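Local atomic coordinates of (S)-2-haloacid dehalogenase 4A (Burkholderia cepacia, PDB entry 2NO4), a protein that catalyses the hydrolytic dehalogenation of short-chain (S)-2-haloalkanoic acids to the corresponding (R)-2-hydroxyalkanoic acids, inverting the configuration at the halogen-bearing carbon. Residues 22-27 / 223-228; 108-113 / 142-147. All blocks are in the same frame, centred on the assembly; numbering follows the deposited sequence.

Interaction 1: 22-27 / 223-228; sequences YGTLLD and NSLSEL. With SO4 (sulfate ion), chain L; SO4 (sulfate ion), chain H.
Leu225 reaches across from the loop after strand 220-222 to Thr24 and Leu25, in the loop that follows the nucleophile strand 16-19. Starting at its root, Leu225 CB lies 3.4 Å from O3 of the chain L sulfate, and CG passes the same oxygen on its way inward. CD1 touches the sulfate O3 and, on another side, the carbonyl oxygen of Thr24, with Leu225 CD1 3.6 Å from Thr24 O. The other branch, CD2, meets Leu25, where Leu225 CD2 and Leu25 CD2 stand 4.0 Å apart and the two side chains cross at about a right angle. With chi1 at -76°, CG sits anti to the carbonyl carbon, which sends both methyls toward the 22-27 loop. Phe19 and Ile204 of the central sheet also pack on this leucine.

The chain L sulfate is held by Leu225 N, 2.8 Å from O3 in a nearly straight bond (173°), and by Ser224 OG, 2.7 Å from O4. Ser224 OG also accepts from Ser226 N, an ST turn at the start of the 3-10 turn.

Tyr22 N donates to O1 of the chain H sulfate at 2.9 Å. Ala21, Ser128 and Asn129 of the haloacid-binding site bind this ion too, so it probably mimics the substrate carboxylate. Thr24 OG1 is hydrogen-bonded to Asp20, the nucleophile, and to Ser186 N, and its carbonyl oxygen to Arg206. Leu225 thus brings only carbon to the contact, adding bulk beside Thr24, whose polar bonds go elsewhere.

Interaction 2: 108-113 / 142-147; sequences PDAAET and SKLDRV. With SO4 (sulfate ion), chain L.
A chi1 of -65° puts CG of Leu144 anti to its own carbonyl carbon; with chi2 at 175° CD1 continues the extended chain, and the other branch, CD2, is turned to the first turn of helix 110-119. That single methyl does most of the touching: Leu144 CD2 is 3.7 Å from Ala111 CA, 3.8 Å from Ala111 CB and 4.2 Å from Ala110 CB. Two successive alanines let the leucine tip settle close to the helix backbone. Val147, one 3-10 turn further on, has CG1 anti to its carbonyl carbon (chi1 -63°) and lays this methyl 3.9 Å from the carbonyl oxygen of Ala111.

Helices 110-119 and 132-141 belong to the Rossmann-like core of the HAD fold, with strand 123-128 between them in the chain. Helix 132-141 ends in a Schellman motif whose C-prime residue is Lys143, at positive phi, and this turn delivers Leu144 to its place. From there the chain runs on toward strand 150-153.

Within the 142-147 turn, Arg146 NE forms a salt bridge with Asp145 OD1, 3.2 Å apart. Asp145 OD1 lies in the guanidinium plane, and NE comes to its syn side, somewhat out of the carboxylate plane. Lys143 CB covers one face of that guanidinium. At the start of the other segment, Asp109 N donates to sulfate O1 of the chain L ion at 2.9 Å.

Interaction 2 is nested along the chain within the long loop closed by interaction 1, and their centres lie 11 Å apart on the same side of the chain's centre. They touch where the 223-228 turn meets the start of helix 110-119: Ser224 and Ser226 pack on Asp109, Leu225 on Ala110, and Leu225 O makes a weak hydrogen bond with Thr113. Both contribute backbone N-H groups to the chain L sulfate, which Arg206 also holds. Together they join the loops after strands 16-19 and 220-222, the latter at one edge of the parallel sheet, through helix 110-119 to the connection running toward the opposite edge strand, 150-153.

Interaction 1: 22-27 / 223-228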
# COMPACT_ATOMS: atom_id res chain seq x y z
N TYR B 22 -15.14 1.95 -5.04
CA TYR B 22 -14.49 3.14 -4.51
C TYR B 22 -13.38 3.59 -5.45
O TYR B 22 -12.32 2.94 -5.54
CB TYR B 22 -13.95 2.88 -3.08
CG TYR B 22 -15.10 2.70 -2.11
CD1 TYR B 22 -15.83 3.83 -1.67
CD2 TYR B 22 -15.51 1.43 -1.70
CE1 TYR B 22 -16.92 3.70 -0.79
CE2 TYR B 22 -16.61 1.27 -0.84
CZ TYR B 22 -17.32 2.40 -0.40
OH TYR B 22 -18.39 2.26 0.47
N GLY B 23 -13.64 4.66 -6.18
CA GLY B 23 -12.69 5.17 -7.19
C GLY B 23 -13.18 5.00 -8.63
O GLY B 23 -12.73 5.71 -9.53
N THR B 24 -14.13 4.09 -8.82
CA THR B 24 -14.65 3.74 -10.15
C THR B 24 -16.08 4.24 -10.34
O THR B 24 -16.35 5.03 -11.24
CB THR B 24 -14.54 2.23 -10.37
OG1 THR B 24 -13.18 1.83 -10.15
CG2 THR B 24 -14.98 1.79 -11.82
N LEU B 25 -16.99 3.76 -9.48
CA LEU B 25 -18.38 4.20 -9.51
C LEU B 25 -18.60 5.35 -8.54
O LEU B 25 -19.42 6.21 -8.80
CB LEU B 25 -19.35 3.06 -9.15
CG LEU B 25 -19.35 1.87 -10.13
CD1 LEU B 25 -20.29 0.77 -9.67
CD2 LEU B 25 -19.66 2.31 -11.59
N LEU B 26 -17.85 5.35 -7.43
CA LEU B 26 -17.96 6.32 -6.35
C LEU B 26 -16.68 7.15 -6.29
O LEU B 26 -15.58 6.61 -6.35
CB LEU B 26 -18.16 5.62 -5.00
CG LEU B 26 -19.43 4.77 -4.91
CD1 LEU B 26 -19.53 4.03 -3.57
CD2 LEU B 26 -20.64 5.69 -5.12
N ASP B 27 -16.85 8.45 -6.11
CA ASP B 27 -15.74 9.40 -6.18
C ASP B 27 -15.07 9.57 -4.80
O ASP B 27 -15.60 10.28 -3.96
CB ASP B 27 -16.29 10.73 -6.70
CG ASP B 27 -15.22 11.72 -6.99
OD1 ASP B 27 -14.10 11.63 -6.45
OD2 ASP B 27 -15.52 12.62 -7.78
N ASN B 223 -11.62 6.76 -20.85
CA ASN B 223 -11.50 7.89 -19.92
C ASN B 223 -12.79 8.20 -19.16
O ASN B 223 -12.82 9.11 -18.37
CB ASN B 223 -10.93 9.14 -20.64
CG ASN B 223 -11.90 9.74 -21.68
OD1 ASN B 223 -11.54 10.66 -22.41
ND2 ASN B 223 -13.13 9.20 -21.76
N SER B 224 -13.83 7.42 -19.40
CA SER B 224 -15.12 7.68 -18.83
C SER B 224 -15.90 6.39 -18.80
O SER B 224 -15.80 5.58 -19.73
CB SER B 224 -15.87 8.70 -19.73
OG SER B 224 -17.20 8.82 -19.30
N LEU B 225 -16.75 6.26 -17.79
CA LEU B 225 -17.65 5.12 -17.74
C LEU B 225 -18.61 5.07 -18.97
O LEU B 225 -18.97 3.99 -19.45
CB LEU B 225 -18.46 5.19 -16.45
CG LEU B 225 -17.80 4.81 -15.11
CD1 LEU B 225 -18.66 5.43 -13.99
CD2 LEU B 225 -17.65 3.29 -14.92
N SER B 226 -19.04 6.23 -19.46
CA SER B 226 -19.87 6.30 -20.68
C SER B 226 -19.24 5.58 -21.89
O SER B 226 -19.95 5.07 -22.74
CB SER B 226 -20.19 7.76 -21.02
OG SER B 226 -19.01 8.43 -21.45
N GLU B 227 -17.91 5.54 -21.95
CA GLU B 227 -17.21 4.86 -23.05
C GLU B 227 -17.25 3.36 -23.00
O GLU B 227 -16.85 2.70 -23.96
CB GLU B 227 -15.76 5.32 -23.15
CG GLU B 227 -15.63 6.81 -23.36
CD GLU B 227 -16.16 7.28 -24.71
OE1 GLU B 227 -16.32 8.51 -24.86
OE2 GLU B 227 -16.41 6.46 -25.63
N LEU B 228 -17.73 2.82 -21.89
CA LEU B 228 -17.96 1.39 -21.78
C LEU B 228 -19.11 0.99 -22.66
O LEU B 228 -19.21 -0.17 -23.06
CB LEU B 228 -18.30 1.01 -20.33
CG LEU B 228 -17.23 1.10 -19.23
CD1 LEU B 228 -17.88 0.77 -17.86
CD2 LEU B 228 -16.04 0.12 -19.54
S SO4 L . -17.39 9.36 -15.54
O1 SO4 L . -18.74 9.24 -14.94
O2 SO4 L . -16.50 10.29 -14.79
O3 SO4 L . -16.84 8.03 -15.59
O4 SO4 L . -17.46 9.98 -16.85
S SO4 H . -13.15 -1.08 -3.76
O1 SO4 H . -14.49 -0.78 -4.21
O2 SO4 H . -12.94 -0.67 -2.38
O3 SO4 H . -12.80 -2.47 -3.95
O4 SO4 H . -12.29 -0.26 -4.61

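Interaction 2: 108-113 / 142-147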
# COMPACT_ATOMS: atom_id res chain seq x y z
N PRO B 108 -20.54 11.06 -12.54
CA PRO B 108 -21.78 11.53 -13.22
C PRO B 108 -22.40 10.51 -14.22
O PRO B 108 -23.62 10.45 -14.33
CB PRO B 108 -21.35 12.84 -13.93
CG PRO B 108 -19.86 12.82 -13.98
CD PRO B 108 -19.38 11.92 -12.82
N ASP B 109 -21.57 9.72 -14.90
CA ASP B 109 -22.05 8.78 -15.90
C ASP B 109 -22.35 7.37 -15.33
O ASP B 109 -22.73 6.47 -16.08
CB ASP B 109 -21.03 8.67 -17.05
CG ASP B 109 -20.90 9.96 -17.87
OD1 ASP B 109 -21.62 10.96 -17.57
OD2 ASP B 109 -20.09 9.99 -18.83
N ALA B 110 -22.13 7.17 -14.02
CA ALA B 110 -22.24 5.83 -13.43
C ALA B 110 -23.67 5.21 -13.57
O ALA B 110 -23.81 4.08 -14.06
CB ALA B 110 -21.77 5.85 -11.94
N ALA B 111 -24.70 5.91 -13.10
CA ALA B 111 -26.07 5.33 -13.05
C ALA B 111 -26.57 5.00 -14.47
O ALA B 111 -27.07 3.90 -14.74
CB ALA B 111 -27.05 6.26 -12.31
N GLU B 112 -26.39 5.95 -15.37
CA GLU B 112 -26.83 5.78 -16.73
C GLU B 112 -26.10 4.65 -17.43
O GLU B 112 -26.73 3.87 -18.14
CB GLU B 112 -26.69 7.08 -17.51
CG GLU B 112 -27.31 6.96 -18.87
CD GLU B 112 -27.24 8.23 -19.69
OE1 GLU B 112 -27.02 9.34 -19.16
OE2 GLU B 112 -27.43 8.09 -20.91
N THR B 113 -24.78 4.57 -17.29
CA THR B 113 -24.07 3.47 -17.95
C THR B 113 -24.40 2.07 -17.40
O THR B 113 -24.62 1.15 -18.17
CB THR B 113 -22.55 3.73 -18.36
OG1 THR B 113 -21.70 2.62 -18.02
CG2 THR B 113 -22.03 5.03 -17.94
N SER B 142 -26.91 7.28 -3.85
CA SER B 142 -26.66 7.67 -5.24
C SER B 142 -27.59 6.99 -6.25
O SER B 142 -27.38 7.10 -7.47
CB SER B 142 -25.19 7.44 -5.60
OG SER B 142 -24.82 6.10 -5.29
N LYS B 143 -28.60 6.28 -5.74
CA LYS B 143 -29.58 5.49 -6.54
C LYS B 143 -28.96 4.44 -7.48
O LYS B 143 -29.56 4.09 -8.52
CB LYS B 143 -30.57 6.40 -7.29
CG LYS B 143 -31.36 7.31 -6.38
CD LYS B 143 -32.29 8.23 -7.18
CE LYS B 143 -33.01 9.24 -6.26
NZ LYS B 143 -32.03 10.22 -5.66
N LEU B 144 -27.78 3.94 -7.11
CA LEU B 144 -27.08 2.93 -7.91
C LEU B 144 -27.64 1.54 -7.64
O LEU B 144 -27.45 0.63 -8.43
CB LEU B 144 -25.57 2.99 -7.67
CG LEU B 144 -24.86 4.28 -8.12
CD1 LEU B 144 -23.40 4.31 -7.73
CD2 LEU B 144 -25.01 4.50 -9.64
N ASP B 145 -28.34 1.42 -6.51
CA ASP B 145 -29.09 0.23 -6.09
C ASP B 145 -29.92 -0.43 -7.22
O ASP B 145 -29.85 -1.65 -7.44
CB ASP B 145 -30.01 0.60 -4.87
CG ASP B 145 -30.85 1.92 -5.08
OD1 ASP B 145 -31.80 1.99 -5.90
OD2 ASP B 145 -30.57 2.89 -4.37
N ARG B 146 -30.68 0.39 -7.93
CA ARG B 146 -31.63 -0.13 -8.91
C ARG B 146 -31.00 -0.59 -10.21
O ARG B 146 -31.66 -1.21 -11.02
CB ARG B 146 -32.72 0.91 -9.20
CG ARG B 146 -32.25 2.18 -9.87
CD ARG B 146 -33.24 3.32 -9.58
NE ARG B 146 -33.38 3.60 -8.14
CZ ARG B 146 -34.07 4.62 -7.64
NH1 ARG B 146 -34.70 5.46 -8.46
NH2 ARG B 146 -34.13 4.82 -6.33
N VAL B 147 -29.72 -0.27 -10.39
CA VAL B 147 -29.05 -0.61 -11.63
C VAL B 147 -28.06 -1.77 -11.44
O VAL B 147 -27.19 -1.97 -12.30
CB VAL B 147 -28.40 0.64 -12.32
CG1 VAL B 147 -29.48 1.62 -12.72
CG2 VAL B 147 -27.38 1.36 -11.42
S SO4 L . -17.39 9.36 -15.54
O1 SO4 L . -18.74 9.24 -14.94
O2 SO4 L . -16.50 10.29 -14.79
O3 SO4 L . -16.84 8.03 -15.59
O4 SO4 L . -17.46 9.98 -16.85